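Local coordinates for protein xylose isomerase-like TIM barrel (Anabaena variabilis ATCC 29413, PDB 2QW5) that probably acts as a zinc-dependent sugar or sugar phosphate isomerase or epimerase, holding D-xylose beside a zinc ion in its TIM barrel, at residues 13-18 with 36-40; 130-134 with 155-159; 298-303 with 311-317. All coordinates share one frame; numbering follows the deposited sequence.

Contact 1: 13-18 with 36-40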
loop_
_atom_site.group_PDB
_atom_site.type_symbol
_atom_site.label_atom_id
_atom_site.label_comp_id
_atom_site.label_asym_id
_atom_site.label_seq_id
_atom_site.Cartn_x
_atom_site.Cartn_y
_atom_site.Cartn_z
ATOM N N ILE A 13 -33.727 -0.264 -9.626
ATOM C CA ILE A 13 -32.391 0.330 -9.826
ATOM C C ILE A 13 -31.662 0.481 -8.502
ATOM O O ILE A 13 -32.265 0.814 -7.487
ATOM C CB ILE A 13 -32.465 1.648 -10.599
ATOM C CG1 ILE A 13 -31.051 2.141 -10.946
ATOM C CG2 ILE A 13 -33.337 2.672 -9.840
ATOM C CD1 ILE A 13 -31.013 3.257 -12.019
ATOM N N SER A 14 -30.349 0.213 -8.513
ATOM C CA SER A 14 -29.523 0.365 -7.331
ATOM C C SER A 14 -29.206 1.832 -6.983
ATOM O O SER A 14 -28.856 2.609 -7.852
ATOM C CB SER A 14 -28.176 -0.307 -7.538
ATOM O OG SER A 14 -27.361 -0.103 -6.408
ATOM N N PHE A 15 -29.234 2.144 -5.680
ATOM C CA PHE A 15 -28.781 3.457 -5.166
ATOM C C PHE A 15 -27.259 3.657 -5.268
ATOM O O PHE A 15 -26.798 4.729 -4.932
ATOM C CB PHE A 15 -29.339 3.803 -3.760
ATOM C CG PHE A 15 -30.437 4.819 -3.808
ATOM C CD1 PHE A 15 -31.580 4.575 -4.578
ATOM C CD2 PHE A 15 -30.316 6.038 -3.125
ATOM C CE1 PHE A 15 -32.600 5.519 -4.667
ATOM C CE2 PHE A 15 -31.337 7.016 -3.218
ATOM C CZ PHE A 15 -32.488 6.737 -3.972
ATOM N N PHE A 16 -26.488 2.640 -5.720
ATOM C CA PHE A 16 -25.051 2.857 -6.080
ATOM C C PHE A 16 -24.810 3.888 -7.215
ATOM O O PHE A 16 -23.659 4.235 -7.502
ATOM C CB PHE A 16 -24.377 1.539 -6.433
ATOM C CG PHE A 16 -24.227 0.589 -5.273
ATOM C CD1 PHE A 16 -24.009 1.037 -3.963
ATOM C CD2 PHE A 16 -24.206 -0.776 -5.505
ATOM C CE1 PHE A 16 -23.768 0.158 -2.931
ATOM C CE2 PHE A 16 -24.000 -1.657 -4.444
ATOM C CZ PHE A 16 -23.762 -1.185 -3.164
HETATM N N MSE A 17 -25.880 4.318 -7.904
HETATM C CA MSE A 17 -25.826 5.431 -8.839
HETATM C C MSE A 17 -25.502 6.718 -8.043
HETATM O O MSE A 17 -24.966 7.669 -8.615
HETATM C CB MSE A 17 -27.161 5.608 -9.548
HETATM C CG MSE A 17 -27.238 6.769 -10.598
HETATM SE SE MSE A 17 -25.972 6.478 -12.004
HETATM C CE MSE A 17 -27.073 5.448 -13.128
ATOM N N PHE A 18 -25.853 6.750 -6.744
ATOM C CA PHE A 18 -25.703 7.937 -5.894
ATOM C C PHE A 18 -24.851 7.811 -4.642
ATOM O O PHE A 18 -24.181 8.780 -4.253
ATOM C CB PHE A 18 -27.107 8.385 -5.406
ATOM C CG PHE A 18 -28.142 8.426 -6.477
ATOM C CD1 PHE A 18 -28.097 9.388 -7.465
ATOM C CD2 PHE A 18 -29.183 7.513 -6.502
ATOM C CE1 PHE A 18 -29.062 9.424 -8.482
ATOM C CE2 PHE A 18 -30.144 7.537 -7.512
ATOM C CZ PHE A 18 -30.093 8.510 -8.500
ATOM N N HIS A 36 -34.967 11.560 -5.793
ATOM C CA HIS A 36 -34.363 10.610 -6.753
ATOM C C HIS A 36 -35.366 9.531 -7.132
ATOM O O HIS A 36 -35.558 9.246 -8.310
ATOM C CB HIS A 36 -33.117 9.894 -6.188
ATOM C CG HIS A 36 -31.897 10.763 -6.061
ATOM N ND1 HIS A 36 -31.606 11.779 -6.945
ATOM C CD2 HIS A 36 -30.844 10.693 -5.216
ATOM C CE1 HIS A 36 -30.466 12.350 -6.595
ATOM N NE2 HIS A 36 -29.973 11.695 -5.561
ATOM N N ILE A 37 -36.005 8.941 -6.122
ATOM C CA ILE A 37 -37.005 7.874 -6.334
ATOM C C ILE A 37 -38.149 8.351 -7.232
ATOM O O ILE A 37 -38.527 7.638 -8.147
ATOM C CB ILE A 37 -37.583 7.330 -5.009
ATOM C CG1 ILE A 37 -36.539 6.504 -4.250
ATOM C CG2 ILE A 37 -38.831 6.445 -5.265
ATOM C CD1 ILE A 37 -36.960 6.068 -2.871
ATOM N N LYS A 38 -38.671 9.556 -6.980
ATOM C CA LYS A 38 -39.768 10.091 -7.798
ATOM C C LYS A 38 -39.377 10.331 -9.254
ATOM O O LYS A 38 -40.176 10.059 -10.171
ATOM C CB LYS A 38 -40.364 11.356 -7.170
ATOM C CG LYS A 38 -41.165 11.038 -5.924
ATOM C CD LYS A 38 -41.865 12.228 -5.321
ATOM C CE LYS A 38 -42.829 11.725 -4.239
ATOM N NZ LYS A 38 -43.611 12.784 -3.523
ATOM N N LYS A 39 -38.150 10.802 -9.471
ATOM C CA LYS A 39 -37.631 11.013 -10.819
ATOM C C LYS A 39 -37.492 9.674 -11.508
ATOM O O LYS A 39 -37.906 9.497 -12.646
ATOM C CB LYS A 39 -36.273 11.716 -10.765
ATOM C CG LYS A 39 -35.739 12.208 -12.159
ATOM C CD LYS A 39 -36.555 13.387 -12.748
ATOM C CE LYS A 39 -35.784 14.295 -13.760
ATOM N NZ LYS A 39 -35.370 13.684 -15.072
ATOM N N LEU A 40 -36.915 8.713 -10.790
ATOM C CA LEU A 40 -36.667 7.395 -11.358
ATOM C C LEU A 40 -37.953 6.663 -11.700
ATOM O O LEU A 40 -38.030 6.019 -12.733
ATOM C CB LEU A 40 -35.760 6.578 -10.415
ATOM C CG LEU A 40 -34.312 7.135 -10.368
ATOM C CD1 LEU A 40 -33.531 6.631 -9.185
ATOM C CD2 LEU A 40 -33.545 6.836 -11.644
#
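Ile13 faces Leu40 with their CA atoms 8.4 Å apart, and Phe18 faces His36 at 9.1 Å between CA atoms, a spacing that side chains have to bridge. The case illustrates how a TIM barrel wraps its sheet in helices: strand 11-14 passes into a short 3-10 segment, and helix 27-42 packs against both before the chain enters strand 47-51, completing a beta-alpha-beta unit. Ser14 OG helps turn the chain out of the strand, accepting from Phe16 N at 3.0 Å in an ST turn.

The main contact is a face-to-face stack of Phe18 on His36, with centroids 3.8 Å apart and planes only 6° from parallel. The two side chains come from opposite directions; in both, CG stands anti to the carbonyl carbon (chi1 -46° in Phe18, -72° in His36), which sends each ring toward the other segment, and they meet face on. Selenomethionine Met17 lays its CG against the other face of Phe18, making a sandwich. The imidazole is buried, but its ND1 is hydrogen-bonded to Tyr315 OH, which would hold the ring's rotation. Phe15 closes one flank: its CZ reaches His36 CB at 3.9 Å and also meets Ile37 CG1, while Phe18 CD2 lies over its face. Leu40 CD1 serves two partners, packing 4.0 Å from Ile13 CG2 and, in the plane of the Phe18 ring, 3.9 Å from CE2 at its edge.

Contact 2: 130-134 with 155-159; sequences IVIPY and LKVRY. With XLS (D-xylose), chain C.
The D-xylose pocket takes Tyr134 from a loop whose outer side, at Ile132, is seated on Arg158 and Tyr159 of helix 148-176. Ile132 carries most of this contact. Its CD1 rests 3.7 Å from Arg158 CB and more loosely, at 4.2 Å, on Leu155 CD2, while its CG1 comes within 3.7 Å of Tyr159 CE1 as the two side chains cross at about a right angle. Val131 adds a second hold on the same ring, CG1 lying at the edge 4.0 Å from Tyr159 CD1. In TIM barrels the loops that follow the strands build the active site, and this one, following strand 125-128, is an example: one end faces the sugar, the middle the helix. Arg158 folds back toward the loop through bends at chi2 (-73°) and chi3 (-69°), which set the edge of its guanidinium beside the proline ring, with Arg158 NH2 3.5 Å from Pro133 CD. The charge is met by a salt bridge from NH2 to Asp95, and NE and NH1 are hydrogen-bonded to Ser97 and His154. At the pocket end the Tyr134 ring turns one face to the sugar, with C3 of D-xylose over its centre and 3.8 Å from CE1, and its OH is hydrogen-bonded to Glu189.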
loop_
_atom_site.group_PDB
_atom_site.type_symbol
_atom_site.label_atom_id
_atom_site.label_comp_id
_atom_site.label_asym_id
_atom_site.label_seq_id
_atom_site.Cartn_x
_atom_site.Cartn_y
_atom_site.Cartn_z
ATOM N N ILE A 130 -22.193 -11.810 1.773
ATOM C CA ILE A 130 -22.447 -12.093 3.180
ATOM C C ILE A 130 -21.747 -13.376 3.745
ATOM O O ILE A 130 -22.079 -13.794 4.859
ATOM C CB ILE A 130 -23.964 -12.086 3.493
ATOM C CG1 ILE A 130 -24.730 -13.184 2.737
ATOM C CG2 ILE A 130 -24.587 -10.645 3.172
ATOM C CD1 ILE A 130 -26.159 -13.345 3.158
ATOM N N VAL A 131 -20.817 -13.964 2.975
ATOM C CA VAL A 131 -20.050 -15.160 3.393
ATOM C C VAL A 131 -18.609 -14.745 3.736
ATOM O O VAL A 131 -18.192 -14.802 4.889
ATOM C CB VAL A 131 -20.103 -16.237 2.307
ATOM C CG1 VAL A 131 -19.356 -17.515 2.772
ATOM C CG2 VAL A 131 -21.573 -16.550 1.909
ATOM N N ILE A 132 -17.838 -14.355 2.730
ATOM C CA ILE A 132 -16.471 -13.910 2.897
ATOM C C ILE A 132 -16.579 -12.352 2.849
ATOM O O ILE A 132 -17.297 -11.837 1.965
ATOM C CB ILE A 132 -15.576 -14.382 1.734
ATOM C CG1 ILE A 132 -15.628 -15.923 1.563
ATOM C CG2 ILE A 132 -14.132 -13.886 1.904
ATOM C CD1 ILE A 132 -15.117 -16.689 2.742
ATOM N N PRO A 133 -15.905 -11.631 3.777
ATOM C CA PRO A 133 -15.890 -10.153 3.816
ATOM C C PRO A 133 -15.525 -9.533 2.481
ATOM O O PRO A 133 -14.543 -9.935 1.884
ATOM C CB PRO A 133 -14.811 -9.849 4.851
ATOM C CG PRO A 133 -14.927 -10.966 5.807
ATOM C CD PRO A 133 -15.130 -12.169 4.917
ATOM N N TYR A 134 -16.316 -8.554 2.035
ATOM C CA TYR A 134 -16.143 -7.992 0.713
ATOM C C TYR A 134 -14.833 -7.238 0.580
ATOM O O TYR A 134 -14.568 -6.341 1.368
ATOM C CB TYR A 134 -17.300 -7.050 0.351
ATOM C CG TYR A 134 -17.047 -6.308 -0.932
ATOM C CD1 TYR A 134 -17.232 -6.928 -2.169
ATOM C CD2 TYR A 134 -16.614 -4.975 -0.918
ATOM C CE1 TYR A 134 -16.980 -6.267 -3.349
ATOM C CE2 TYR A 134 -16.340 -4.316 -2.094
ATOM C CZ TYR A 134 -16.534 -4.956 -3.301
ATOM O OH TYR A 134 -16.274 -4.278 -4.443
ATOM N N LEU A 155 -9.626 -20.868 1.424
ATOM C CA LEU A 155 -11.073 -20.670 1.324
ATOM C C LEU A 155 -11.927 -21.863 1.723
ATOM O O LEU A 155 -13.063 -21.663 2.143
ATOM C CB LEU A 155 -11.491 -20.153 -0.046
ATOM C CG LEU A 155 -11.101 -18.723 -0.428
ATOM C CD1 LEU A 155 -11.367 -18.513 -1.919
ATOM C CD2 LEU A 155 -11.800 -17.658 0.442
ATOM N N LYS A 156 -11.407 -23.091 1.596
ATOM C CA LYS A 156 -12.171 -24.286 2.035
ATOM C C LYS A 156 -12.484 -24.225 3.519
ATOM O O LYS A 156 -13.593 -24.582 3.928
ATOM C CB LYS A 156 -11.420 -25.586 1.754
ATOM C CG LYS A 156 -11.189 -25.911 0.293
ATOM C CD LYS A 156 -10.265 -27.151 0.206
ATOM C CE LYS A 156 -9.978 -27.512 -1.240
ATOM N NZ LYS A 156 -9.174 -28.756 -1.331
ATOM N N VAL A 157 -11.520 -23.736 4.308
ATOM C CA VAL A 157 -11.682 -23.624 5.764
ATOM C C VAL A 157 -12.691 -22.509 6.087
ATOM O O VAL A 157 -13.555 -22.694 6.934
ATOM C CB VAL A 157 -10.341 -23.387 6.498
ATOM C CG1 VAL A 157 -10.549 -23.307 8.034
ATOM C CG2 VAL A 157 -9.339 -24.446 6.134
ATOM N N ARG A 158 -12.606 -21.384 5.362
ATOM C CA ARG A 158 -13.511 -20.254 5.552
ATOM C C ARG A 158 -14.938 -20.647 5.203
ATOM O O ARG A 158 -15.872 -20.376 5.981
ATOM C CB ARG A 158 -13.073 -19.054 4.690
ATOM C CG ARG A 158 -11.635 -18.563 4.958
ATOM C CD ARG A 158 -11.464 -17.823 6.293
ATOM N NE ARG A 158 -12.159 -16.534 6.219
ATOM C CZ ARG A 158 -11.687 -15.418 5.655
ATOM N NH1 ARG A 158 -10.460 -15.350 5.143
ATOM N NH2 ARG A 158 -12.460 -14.335 5.621
ATOM N N TYR A 159 -15.116 -21.336 4.075
ATOM C CA TYR A 159 -16.448 -21.810 3.682
ATOM C C TYR A 159 -17.024 -22.801 4.718
ATOM O O TYR A 159 -18.177 -22.679 5.083
ATOM C CB TYR A 159 -16.452 -22.397 2.268
ATOM C CG TYR A 159 -16.167 -21.383 1.162
ATOM C CD1 TYR A 159 -16.753 -20.111 1.160
ATOM C CD2 TYR A 159 -15.371 -21.728 0.078
ATOM C CE1 TYR A 159 -16.478 -19.184 0.115
ATOM C CE2 TYR A 159 -15.086 -20.817 -0.967
ATOM C CZ TYR A 159 -15.656 -19.558 -0.949
ATOM O OH TYR A 159 -15.371 -18.703 -1.985
HETATM C C1 XLS C . -20.342 -5.005 -5.456
HETATM C C2 XLS C . -20.804 -5.413 -4.063
HETATM C C3 XLS C . -20.330 -4.445 -2.922
HETATM C C4 XLS C . -21.349 -4.228 -1.820
HETATM O O1 XLS C . -19.964 -5.904 -6.505
HETATM O O2 XLS C . -22.207 -5.675 -4.030
HETATM O O3 XLS C . -19.905 -3.126 -3.269
HETATM O O4 XLS C . -21.792 -5.479 -1.379
#

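Contact 3: 298-303 with 311-317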
loop_
_atom_site.group_PDB
_atom_site.type_symbol
_atom_site.label_atom_id
_atom_site.label_comp_id
_atom_site.label_asym_id
_atom_site.label_seq_id
_atom_site.Cartn_x
_atom_site.Cartn_y
_atom_site.Cartn_z
ATOM N N ARG A 298 -15.618 8.899 -16.790
ATOM C CA ARG A 298 -16.208 10.081 -16.186
ATOM C C ARG A 298 -17.495 9.742 -15.400
ATOM O O ARG A 298 -18.225 8.770 -15.719
ATOM C CB ARG A 298 -16.537 11.134 -17.241
ATOM C CG ARG A 298 -15.349 11.704 -17.923
ATOM C CD ARG A 298 -15.787 12.849 -18.831
ATOM N NE ARG A 298 -14.647 13.386 -19.567
ATOM C CZ ARG A 298 -13.773 14.296 -19.114
ATOM N NH1 ARG A 298 -13.859 14.838 -17.893
ATOM N NH2 ARG A 298 -12.770 14.670 -19.906
ATOM N N LYS A 299 -17.734 10.562 -14.377
ATOM C CA LYS A 299 -18.891 10.449 -13.511
ATOM C C LYS A 299 -20.161 10.820 -14.285
ATOM O O LYS A 299 -20.146 11.721 -15.124
ATOM C CB LYS A 299 -18.745 11.388 -12.296
ATOM C CG LYS A 299 -19.873 11.294 -11.240
ATOM C CD LYS A 299 -19.616 12.209 -10.062
ATOM C CE LYS A 299 -20.582 11.956 -8.921
ATOM N NZ LYS A 299 -20.398 12.949 -7.805
ATOM N N PHE A 300 -21.245 10.094 -14.001
ATOM C CA PHE A 300 -22.581 10.464 -14.503
ATOM C C PHE A 300 -23.045 11.440 -13.421
ATOM O O PHE A 300 -23.523 11.037 -12.344
ATOM C CB PHE A 300 -23.526 9.272 -14.633
ATOM C CG PHE A 300 -22.906 8.078 -15.283
ATOM C CD1 PHE A 300 -22.292 8.194 -16.524
ATOM C CD2 PHE A 300 -22.983 6.818 -14.683
ATOM C CE1 PHE A 300 -21.752 7.097 -17.170
ATOM C CE2 PHE A 300 -22.444 5.701 -15.327
ATOM C CZ PHE A 300 -21.802 5.848 -16.566
ATOM N N TRP A 301 -22.853 12.732 -13.694
ATOM C CA TRP A 301 -23.083 13.763 -12.694
ATOM C C TRP A 301 -24.499 13.749 -12.152
ATOM O O TRP A 301 -25.452 13.546 -12.889
ATOM C CB TRP A 301 -22.684 15.152 -13.172
ATOM C CG TRP A 301 -23.358 15.626 -14.379
ATOM C CD1 TRP A 301 -22.960 15.426 -15.645
ATOM C CD2 TRP A 301 -24.520 16.474 -14.448
ATOM N NE1 TRP A 301 -23.821 16.033 -16.513
ATOM C CE2 TRP A 301 -24.772 16.710 -15.808
ATOM C CE3 TRP A 301 -25.379 17.028 -13.492
ATOM C CZ2 TRP A 301 -25.850 17.476 -16.263
ATOM C CZ3 TRP A 301 -26.468 17.803 -13.939
ATOM C CH2 TRP A 301 -26.690 18.009 -15.322
ATOM N N ILE A 302 -24.602 13.949 -10.849
ATOM C CA ILE A 302 -25.864 13.848 -10.139
ATOM C C ILE A 302 -26.508 15.241 -10.084
ATOM O O ILE A 302 -25.953 16.119 -9.433
ATOM C CB ILE A 302 -25.672 13.260 -8.755
ATOM C CG1 ILE A 302 -25.044 11.862 -8.855
ATOM C CG2 ILE A 302 -27.038 13.143 -8.046
ATOM C CD1 ILE A 302 -24.359 11.384 -7.530
ATOM N N PRO A 303 -27.664 15.440 -10.766
ATOM C CA PRO A 303 -28.315 16.754 -10.738
ATOM C C PRO A 303 -28.616 17.245 -9.320
ATOM O O PRO A 303 -29.122 16.475 -8.501
ATOM C CB PRO A 303 -29.602 16.518 -11.533
ATOM C CG PRO A 303 -29.238 15.457 -12.483
ATOM C CD PRO A 303 -28.455 14.513 -11.600
ATOM N N TYR A 311 -21.510 16.081 -20.319
ATOM C CA TYR A 311 -21.566 14.614 -20.363
ATOM C C TYR A 311 -22.915 14.110 -19.833
ATOM O O TYR A 311 -23.690 14.903 -19.290
ATOM C CB TYR A 311 -20.369 14.031 -19.605
ATOM C CG TYR A 311 -19.064 14.567 -20.157
ATOM C CD1 TYR A 311 -18.624 14.185 -21.412
ATOM C CD2 TYR A 311 -18.284 15.479 -19.431
ATOM C CE1 TYR A 311 -17.411 14.699 -21.944
ATOM C CE2 TYR A 311 -17.086 15.990 -19.942
ATOM C CZ TYR A 311 -16.658 15.593 -21.201
ATOM O OH TYR A 311 -15.477 16.081 -21.715
ATOM N N PRO A 312 -23.248 12.830 -20.086
ATOM C CA PRO A 312 -24.508 12.300 -19.540
ATOM C C PRO A 312 -24.582 12.367 -18.007
ATOM O O PRO A 312 -23.546 12.195 -17.324
ATOM C CB PRO A 312 -24.512 10.845 -20.050
ATOM C CG PRO A 312 -23.676 10.874 -21.248
ATOM C CD PRO A 312 -22.569 11.807 -20.900
ATOM N N ASN A 313 -25.779 12.692 -17.496
ATOM C CA ASN A 313 -26.043 12.786 -16.064
ATOM C C ASN A 313 -26.574 11.442 -15.555
ATOM O O ASN A 313 -26.847 10.534 -16.349
ATOM C CB ASN A 313 -26.900 14.017 -15.689
ATOM C CG ASN A 313 -28.378 13.911 -16.026
ATOM O OD1 ASN A 313 -28.992 12.854 -16.027
ATOM N ND2 ASN A 313 -28.972 15.071 -16.255
ATOM N N ALA A 314 -26.708 11.347 -14.240
ATOM C CA ALA A 314 -27.183 10.129 -13.570
ATOM C C ALA A 314 -28.546 9.637 -14.075
ATOM O O ALA A 314 -28.758 8.444 -14.259
ATOM C CB ALA A 314 -27.223 10.361 -12.029
ATOM N N TYR A 315 -29.458 10.578 -14.350
ATOM C CA TYR A 315 -30.800 10.255 -14.824
ATOM C C TYR A 315 -30.839 9.828 -16.272
ATOM O O TYR A 315 -31.607 8.940 -16.629
ATOM C CB TYR A 315 -31.759 11.431 -14.571
ATOM C CG TYR A 315 -31.945 11.776 -13.115
ATOM C CD1 TYR A 315 -32.106 10.783 -12.146
ATOM C CD2 TYR A 315 -32.091 13.095 -12.715
ATOM C CE1 TYR A 315 -32.289 11.085 -10.825
ATOM C CE2 TYR A 315 -32.290 13.425 -11.369
ATOM C CZ TYR A 315 -32.401 12.411 -10.435
ATOM O OH TYR A 315 -32.607 12.690 -9.122
ATOM N N ASP A 316 -30.001 10.453 -17.100
ATOM C CA ASP A 316 -29.830 10.051 -18.493
ATOM C C ASP A 316 -29.449 8.566 -18.560
ATOM O O ASP A 316 -30.076 7.802 -19.279
ATOM C CB ASP A 316 -28.740 10.881 -19.201
ATOM C CG ASP A 316 -29.050 12.378 -19.219
ATOM O OD1 ASP A 316 -30.237 12.775 -19.274
ATOM O OD2 ASP A 316 -28.087 13.167 -19.174
ATOM N N ILE A 317 -28.431 8.181 -17.795
ATOM C CA ILE A 317 -27.962 6.788 -17.786
ATOM C C ILE A 317 -29.053 5.831 -17.256
ATOM O O ILE A 317 -29.274 4.772 -17.853
ATOM C CB ILE A 317 -26.620 6.654 -17.030
ATOM C CG1 ILE A 317 -25.515 7.462 -17.748
ATOM C CG2 ILE A 317 -26.155 5.187 -16.886
ATOM C CD1 ILE A 317 -25.257 7.090 -19.210
HETATM O O HOH W 1 -21.038 11.296 -17.852
#
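Trp301 and Ala314 tie the loop 298-303 to the start of the last helix: Ala314 N donates to Trp301 O at 2.9 Å, arriving from above the carbonyl plane. The indole makes the second direct bond, NE1 donating to Tyr311 O at 3.0 Å, so the one tryptophan both accepts and donates across the contact. A water bridges two further carbonyls, donating a hydrogen bond to each, at 2.9 Å to Lys299 O and 2.7 Å to Pro312 O; the latter also receives a CA-H...O contact from Phe300.

Carbon over aromatic faces fills in between these bonds. Asn313 CB sits over the six-membered ring of Trp301, 3.6 Å from its centroid, and Ile317 CG1 lies over the face of Phe300. Arg298, extended from CG to NE, runs across the face of Tyr311 with guanidinium and ring planes 5° apart, its CD 3.6 Å from the ring centroid. Stacking leaves the guanidinium's N-H groups available at the edge, and NH2 forms a salt bridge with Glu153 of the second subunit.

Side chains satisfy part of the helix's first turn. Asn313, with CG between the backbone N and carbonyl carbon (chi1 75°), turns OD1 to accept from Asp316 N at 2.8 Å and, weakly, from Tyr315 N. Asp316 OD2 reciprocates on its anti side, accepting from Asn313 N in a nearly straight bond (173°) that comes from well out of the carboxylate plane. This exchange is the capping box, here with Asn313 as N-cap of helix 314-332, which follows the last strand of the TIM barrel.

How the contacts relate
From the N terminus the contacts follow one another in series, with none nested or crossed. Contact 1 closes the connection between the first barrel strand and its helix, contact 2 folds the long loop after strand 125-128 back on helix 148-176, and contact 3 closes a short loop just ahead of the final helix. Contacts 1 and 3, at the two ends of the chain, nonetheless meet, with centres about 12 Å apart: Ile302 CG2 packs on His36 CE1 at 3.8 Å, and Lys39 CG packs against Tyr315 CE2. The first helix is thereby joined to the last, next to the seam where the first and last strands of the barrel meet. Contact 2 lies beyond the chain's centre, about 30 Å from contact 1 between centres.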